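Local atomic coordinates of DNA polymerase III, beta subunit (Thermotoga maritima, PDB entry 1VPK), a protein that probably tethers DNA polymerases to DNA and so confers processivity, as a ring-shaped head-to-tail homodimer that encircles the duplex. Residues K31-K36 and I56-L61; V141-L146 and D218-P223; E148-V153 and L178-S183. All coordinates share one frame; numbering follows the deposited sequence.

Interaction 1. Residues K31-K36 and I56-L61; sequences KALAKK and ICATDL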
# COMPACT_ATOMS: atom_id res chain seq x y z
N LYS A 31 -0.40 -11.23 17.88
CA LYS A 31 -1.34 -10.14 18.07
C LYS A 31 -1.83 -10.00 19.53
O LYS A 31 -2.69 -9.17 19.85
CB LYS A 31 -2.49 -10.23 17.06
CG LYS A 31 -2.03 -9.96 15.61
CD LYS A 31 -3.16 -9.42 14.78
CE LYS A 31 -2.76 -8.87 13.39
NZ LYS A 31 -4.01 -8.14 12.84
N ALA A 32 -1.27 -10.80 20.42
CA ALA A 32 -1.49 -10.67 21.86
C ALA A 32 -0.35 -9.84 22.51
O ALA A 32 -0.40 -9.54 23.69
CB ALA A 32 -1.58 -12.00 22.48
N LEU A 33 0.66 -9.44 21.75
CA LEU A 33 1.76 -8.62 22.32
C LEU A 33 1.25 -7.23 22.73
O LEU A 33 0.36 -6.69 22.06
CB LEU A 33 2.88 -8.45 21.30
CG LEU A 33 3.66 -9.70 20.84
CD1 LEU A 33 4.49 -9.39 19.62
CD2 LEU A 33 4.58 -10.12 21.93
N ALA A 34 1.83 -6.65 23.80
CA ALA A 34 1.61 -5.25 24.15
C ALA A 34 2.43 -4.31 23.26
O ALA A 34 3.37 -4.73 22.63
CB ALA A 34 1.98 -5.01 25.60
N LYS A 35 2.10 -3.03 23.24
CA LYS A 35 2.96 -2.03 22.57
C LYS A 35 4.26 -1.73 23.38
O LYS A 35 4.26 -1.76 24.61
CB LYS A 35 2.19 -0.70 22.35
CG LYS A 35 0.72 -0.85 21.95
N LYS A 36 5.37 -1.47 22.67
CA LYS A 36 6.59 -0.81 23.23
C LYS A 36 6.53 -0.17 24.63
O LYS A 36 7.53 -0.20 25.36
CB LYS A 36 7.09 0.31 22.29
CG LYS A 36 6.22 1.60 22.23
CD LYS A 36 4.91 1.38 21.45
CE LYS A 36 3.84 2.41 21.81
NZ LYS A 36 3.19 2.10 23.11
N ILE A 56 5.78 -20.92 23.38
CA ILE A 56 5.90 -19.50 23.07
C ILE A 56 4.61 -18.80 23.56
O ILE A 56 3.49 -19.25 23.22
CB ILE A 56 6.04 -19.30 21.58
CG1 ILE A 56 7.41 -19.86 21.12
CG2 ILE A 56 5.88 -17.84 21.20
CD1 ILE A 56 7.55 -20.00 19.58
N CYS A 57 4.78 -17.74 24.37
CA CYS A 57 3.63 -16.97 24.91
C CYS A 57 3.70 -15.48 24.59
O CYS A 57 4.79 -14.90 24.36
CB CYS A 57 3.54 -17.14 26.41
SG CYS A 57 3.47 -18.86 26.98
N ALA A 58 2.54 -14.85 24.59
CA ALA A 58 2.47 -13.38 24.49
C ALA A 58 1.25 -12.94 25.28
O ALA A 58 0.23 -13.66 25.33
CB ALA A 58 2.31 -12.99 23.09
N THR A 59 1.35 -11.79 25.93
CA THR A 59 0.20 -11.19 26.57
C THR A 59 0.37 -9.69 26.65
O THR A 59 1.49 -9.17 26.73
CB THR A 59 0.01 -11.76 27.98
OG1 THR A 59 -1.25 -11.31 28.51
CG2 THR A 59 1.12 -11.30 28.97
N ASP A 60 -0.76 -9.01 26.70
CA ASP A 60 -0.85 -7.63 27.14
C ASP A 60 -1.65 -7.48 28.42
O ASP A 60 -2.09 -6.41 28.73
CB ASP A 60 -1.50 -6.79 26.05
CG ASP A 60 -2.92 -7.20 25.75
OD1 ASP A 60 -3.53 -7.98 26.52
OD2 ASP A 60 -3.45 -6.73 24.72
N LEU A 61 -1.82 -8.55 29.17
CA LEU A 61 -2.60 -8.56 30.41
C LEU A 61 -4.12 -8.59 30.24
O LEU A 61 -4.86 -8.83 31.21
CB LEU A 61 -2.20 -7.42 31.37
CG LEU A 61 -0.70 -7.26 31.75
CD1 LEU A 61 -0.58 -6.28 32.85
CD2 LEU A 61 -0.11 -8.58 32.17
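Ala58 points its methyl group at the loop 31-36 and overlaps two residues there: its CB lies 3.8 Å from Leu33 CD2 and 4.1 Å from Ala32 CB. Leu33 sets out away from strand 53-59, yet CG stands beside the backbone N and anti to the carbonyl carbon (chi1 -64°), and the branch that ends in CD2 returns to meet Ala58. Further along, where the strand gives way to a turn, Ala34 CB rests against Asp60 CB at 3.9 Å. Between these apolar touches the backbones come close without bonding, since Asp60 N is 3.1 Å from Ala32 O but at a poor angle. Thr59 faces away from the loop and shapes the turn instead: its OG1 accepts from Leu61 N at 2.9 Å, an ST turn, and hydrogen-bonds Thr63 O. Asp60 turns OD1 to the backbone N-H groups of Glu62 and Thr63. In the N-terminal domain the loop after helix 19-29 thus meets the end of strand 53-59 directly through apolar surfaces alone, while Lys208 of helix 207-218 ties loop to turn from outside, bonding Leu33 O and forming a salt bridge with Asp60 OD2.

Interaction 2. Residues V141-L146 and D218-P223; sequences VDTSLL and DNTTEP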
# COMPACT_ATOMS: atom_id res chain seq x y z
N VAL A 141 -17.09 -24.76 17.66
CA VAL A 141 -17.59 -24.21 16.39
C VAL A 141 -16.64 -24.47 15.22
O VAL A 141 -15.42 -24.53 15.39
CB VAL A 141 -18.00 -22.68 16.54
CG1 VAL A 141 -16.88 -21.87 17.00
CG2 VAL A 141 -18.58 -22.12 15.22
N ASP A 142 -17.22 -24.66 14.04
CA ASP A 142 -16.45 -24.84 12.80
C ASP A 142 -15.54 -23.59 12.64
O ASP A 142 -15.95 -22.46 12.81
CB ASP A 142 -17.44 -25.11 11.62
CG ASP A 142 -16.75 -25.18 10.25
OD1 ASP A 142 -16.17 -24.15 9.81
OD2 ASP A 142 -16.81 -26.26 9.60
N THR A 143 -14.25 -23.83 12.42
CA THR A 143 -13.26 -22.79 12.40
C THR A 143 -13.54 -21.75 11.32
O THR A 143 -13.56 -20.56 11.60
CB THR A 143 -11.89 -23.43 12.18
OG1 THR A 143 -11.75 -24.48 13.14
CG2 THR A 143 -10.81 -22.45 12.37
N SER A 144 -13.79 -22.24 10.10
CA SER A 144 -14.09 -21.41 8.93
C SER A 144 -15.37 -20.59 9.12
O SER A 144 -15.44 -19.44 8.72
CB SER A 144 -14.27 -22.30 7.69
OG SER A 144 -13.31 -23.36 7.67
N LEU A 145 -16.39 -21.19 9.72
CA LEU A 145 -17.63 -20.47 10.00
C LEU A 145 -17.41 -19.30 10.94
O LEU A 145 -17.89 -18.20 10.73
CB LEU A 145 -18.63 -21.42 10.66
CG LEU A 145 -20.05 -20.89 10.84
CD1 LEU A 145 -20.66 -20.65 9.47
CD2 LEU A 145 -20.88 -21.92 11.58
N LEU A 146 -16.71 -19.55 12.03
CA LEU A 146 -16.46 -18.49 13.01
C LEU A 146 -15.58 -17.38 12.40
O LEU A 146 -15.83 -16.22 12.63
CB LEU A 146 -15.83 -19.05 14.26
CG LEU A 146 -15.59 -18.01 15.38
CD1 LEU A 146 -16.89 -17.40 15.86
CD2 LEU A 146 -14.81 -18.68 16.53
N ASP A 218 -7.29 -17.50 11.31
CA ASP A 218 -6.62 -17.42 10.02
C ASP A 218 -5.39 -18.29 9.99
O ASP A 218 -4.93 -18.58 8.90
CB ASP A 218 -6.27 -15.97 9.61
CG ASP A 218 -7.53 -15.08 9.36
OD1 ASP A 218 -8.63 -15.62 9.05
OD2 ASP A 218 -7.41 -13.83 9.49
N ASN A 219 -4.89 -18.75 11.14
CA ASN A 219 -3.67 -19.56 11.17
C ASN A 219 -3.79 -20.93 11.77
O ASN A 219 -2.79 -21.54 12.12
CB ASN A 219 -2.55 -18.77 11.87
CG ASN A 219 -2.11 -17.60 11.08
OD1 ASN A 219 -1.31 -17.73 10.19
ND2 ASN A 219 -2.67 -16.47 11.36
N THR A 220 -4.99 -21.46 11.89
CA THR A 220 -5.15 -22.86 12.24
C THR A 220 -5.72 -23.67 11.06
O THR A 220 -6.56 -23.19 10.30
CB THR A 220 -5.98 -23.08 13.54
OG1 THR A 220 -6.07 -24.48 13.83
CG2 THR A 220 -7.35 -22.57 13.40
N THR A 221 -5.25 -24.89 10.91
CA THR A 221 -5.79 -25.78 9.89
C THR A 221 -6.80 -26.72 10.52
O THR A 221 -7.33 -27.59 9.84
CB THR A 221 -4.67 -26.58 9.19
OG1 THR A 221 -4.14 -27.57 10.08
CG2 THR A 221 -3.53 -25.63 8.74
N GLU A 222 -7.09 -26.56 11.81
CA GLU A 222 -7.98 -27.51 12.43
C GLU A 222 -9.46 -27.19 12.20
O GLU A 222 -9.85 -26.03 12.15
CB GLU A 222 -7.61 -27.76 13.89
CG GLU A 222 -8.25 -26.89 14.93
CD GLU A 222 -7.94 -27.41 16.33
OE1 GLU A 222 -6.78 -27.88 16.51
OE2 GLU A 222 -8.85 -27.37 17.22
N PRO A 223 -10.29 -28.24 11.96
CA PRO A 223 -11.69 -28.10 11.47
C PRO A 223 -12.66 -27.36 12.41
O PRO A 223 -13.57 -26.66 11.95
CB PRO A 223 -12.14 -29.56 11.27
CG PRO A 223 -10.91 -30.32 11.16
CD PRO A 223 -9.92 -29.66 12.07
O HOH W 1 -13.39 -25.38 9.53
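With chi1 at -51°, Thr143 has OG1 beside its own backbone N and CG2 anti to that N, a setting that turns the hydroxyl to Glu222 O and the methyl to Thr220. OG1 donates to Glu222 O at 2.6 Å, tilted 28° from the carbonyl plane. The methyl, CG2, meets Thr220 CG2 at 3.6 Å. Thr143 N adds a nearly straight bond to Pro223 O (2.9 Å), its donor above that carbonyl plane. Pro223 O also accepts from a water at 2.7 Å and lies close to Asp142 CA. The same water donates to Asp142 OD1 and accepts from Ser144 OG, linking the helix start to the loop. Asp142 is the N-cap of helix 143-153, its OD1 taking the N-H of Leu145 at 3.0 Å. An alanine at Thr143 would probably leave Glu222 O without its hydroxyl donor and Thr220 CG2 without its methyl partner. Within the loop, Thr220 OG1 accepts from Glu222 N, an ST turn. The contact thus joins the passage from strand 137-142 into helix 143-153 with the link from helix 207-218 to strand 224-229, where Thr143 also packs on Leu217 and Ile225.

Interaction 3. Residues E148-V153 and L178-S183; sequences EMVEKV and LRLVAS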
# COMPACT_ATOMS: atom_id res chain seq x y z
N GLU A 148 -15.44 -16.42 9.25
CA GLU A 148 -16.39 -15.68 8.41
C GLU A 148 -17.30 -14.74 9.20
O GLU A 148 -17.47 -13.57 8.83
CB GLU A 148 -17.20 -16.67 7.56
CG GLU A 148 -18.41 -16.11 6.86
CD GLU A 148 -19.09 -17.16 5.92
OE1 GLU A 148 -18.86 -18.39 6.13
OE2 GLU A 148 -19.84 -16.75 4.99
N MET A 149 -17.88 -15.24 10.28
CA MET A 149 -18.70 -14.41 11.11
C MET A 149 -17.90 -13.23 11.66
O MET A 149 -18.38 -12.11 11.65
CB MET A 149 -19.27 -15.22 12.27
CG MET A 149 -20.21 -16.39 11.86
SD MET A 149 -20.91 -17.19 13.30
CE MET A 149 -21.96 -15.88 13.88
N VAL A 150 -16.65 -13.46 12.10
CA VAL A 150 -15.88 -12.38 12.71
C VAL A 150 -15.58 -11.30 11.66
O VAL A 150 -15.77 -10.10 11.90
CB VAL A 150 -14.59 -12.90 13.38
CG1 VAL A 150 -13.69 -11.75 13.82
CG2 VAL A 150 -14.92 -13.76 14.61
N GLU A 151 -15.15 -11.74 10.49
CA GLU A 151 -14.78 -10.86 9.40
C GLU A 151 -16.00 -10.03 8.89
O GLU A 151 -15.84 -8.90 8.41
CB GLU A 151 -14.20 -11.72 8.26
CG GLU A 151 -13.95 -11.00 6.91
N LYS A 152 -17.20 -10.59 9.01
CA LYS A 152 -18.40 -9.89 8.56
C LYS A 152 -18.84 -8.80 9.52
O LYS A 152 -19.62 -7.95 9.13
CB LYS A 152 -19.52 -10.91 8.22
CG LYS A 152 -19.35 -11.43 6.81
CD LYS A 152 -20.34 -12.47 6.41
CE LYS A 152 -19.98 -13.01 5.00
NZ LYS A 152 -21.13 -13.66 4.26
N VAL A 153 -18.31 -8.77 10.74
CA VAL A 153 -18.71 -7.74 11.70
C VAL A 153 -17.61 -6.82 12.23
O VAL A 153 -17.93 -5.70 12.59
CB VAL A 153 -19.43 -8.33 12.97
CG1 VAL A 153 -20.63 -9.28 12.53
CG2 VAL A 153 -18.47 -9.03 13.88
N LEU A 178 -25.28 -18.69 17.62
CA LEU A 178 -24.32 -17.66 17.97
C LEU A 178 -24.56 -16.46 17.10
O LEU A 178 -24.73 -16.58 15.89
CB LEU A 178 -22.88 -18.14 17.71
CG LEU A 178 -21.74 -17.14 17.85
CD1 LEU A 178 -21.57 -16.78 19.30
CD2 LEU A 178 -20.43 -17.73 17.33
N ARG A 179 -24.55 -15.30 17.75
CA ARG A 179 -24.64 -14.02 17.09
C ARG A 179 -23.49 -13.18 17.57
O ARG A 179 -23.20 -13.14 18.75
CB ARG A 179 -25.95 -13.32 17.46
CG ARG A 179 -26.12 -11.91 16.92
CD ARG A 179 -27.43 -11.24 17.40
NE ARG A 179 -28.65 -11.84 16.87
CZ ARG A 179 -29.87 -11.30 17.02
NH1 ARG A 179 -30.03 -10.15 17.66
NH2 ARG A 179 -30.92 -11.88 16.51
N LEU A 180 -22.87 -12.49 16.62
CA LEU A 180 -21.87 -11.52 16.87
C LEU A 180 -22.36 -10.16 16.43
O LEU A 180 -22.98 -10.04 15.38
CB LEU A 180 -20.62 -11.86 16.06
CG LEU A 180 -19.90 -13.17 16.35
CD1 LEU A 180 -18.60 -13.21 15.51
CD2 LEU A 180 -19.61 -13.30 17.86
N VAL A 181 -22.05 -9.14 17.22
CA VAL A 181 -22.48 -7.77 16.93
C VAL A 181 -21.34 -6.80 17.18
O VAL A 181 -20.63 -6.93 18.15
CB VAL A 181 -23.67 -7.33 17.82
CG1 VAL A 181 -24.34 -6.05 17.25
CG2 VAL A 181 -24.71 -8.41 17.87
N ALA A 182 -21.20 -5.83 16.31
CA ALA A 182 -20.23 -4.77 16.51
C ALA A 182 -20.82 -3.48 16.02
O ALA A 182 -21.58 -3.47 15.03
CB ALA A 182 -18.90 -5.08 15.76
N SER A 183 -20.46 -2.39 16.69
CA SER A 183 -20.97 -1.07 16.34
C SER A 183 -20.01 0.01 16.82
O SER A 183 -19.25 -0.22 17.76
CB SER A 183 -22.32 -0.83 17.02
OG SER A 183 -22.76 0.49 16.75
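Leu180 is the central bump of the strand face, its CD1 set against the helix between two side chains of adjacent residues, 3.8 Å from Val150 CG2 and 3.9 Å from Met149 CB. Two residues earlier on the strand, Leu178 is met by the end of Met149. The Met149 chain bends at chi3 (68°), which puts CE 3.5 Å from Leu178 O, while SD comes to 4.1 Å from Leu178 CD2. Towards the other end, Val153 is the bump of segment 148-153. Its CG1 approaches Leu180 O at 3.8 Å and CG2 lies near Leu180 CB, and the two side chains meet at about a right angle. Beyond it the strand surface dips to the single methyl of Ala182, and the segments come close there: Val153 O is 3.4 Å from Ala182 CB, and these residues have the nearest CA atoms of the two segments. Leu178, Leu180 and Ala182 thus form one face of the strand, their size falling off at Ala182. The axes of 148-153 and 178-183 approach to 8.4 Å, their directions 22° apart, with no hydrogen bond between the segments. This is part of the buried helix-on-sheet packing in the central domain. Strands 168-174 and 187-194 flank strand 177-183, Trp171 touching Leu178 and Leu180, Ala189 and Ala191 meeting Val153, while Met210 and Gln214 of helix 207-218 touch Val150.

From the N terminus, the chain leaves helix 19-29 and interaction 1 closes the first loop, of 19 residues, within the N-terminal domain. The chain then passes to the central domain, where interaction 2 closes a much longer loop of 71 residues. Interaction 3 is nested inside it and closes a loop of 24. These last two share helix 143-153 and touch directly through Leu146 CD1 and Leu178 CD2. Interactions 1 and 2 do not touch, their nearest atoms lying about 7 Å apart, but both reach the antiparallel sheet that runs across the N-terminal and central domains. Interaction 3 instead packs on the sheet that continues into the C-terminal domain.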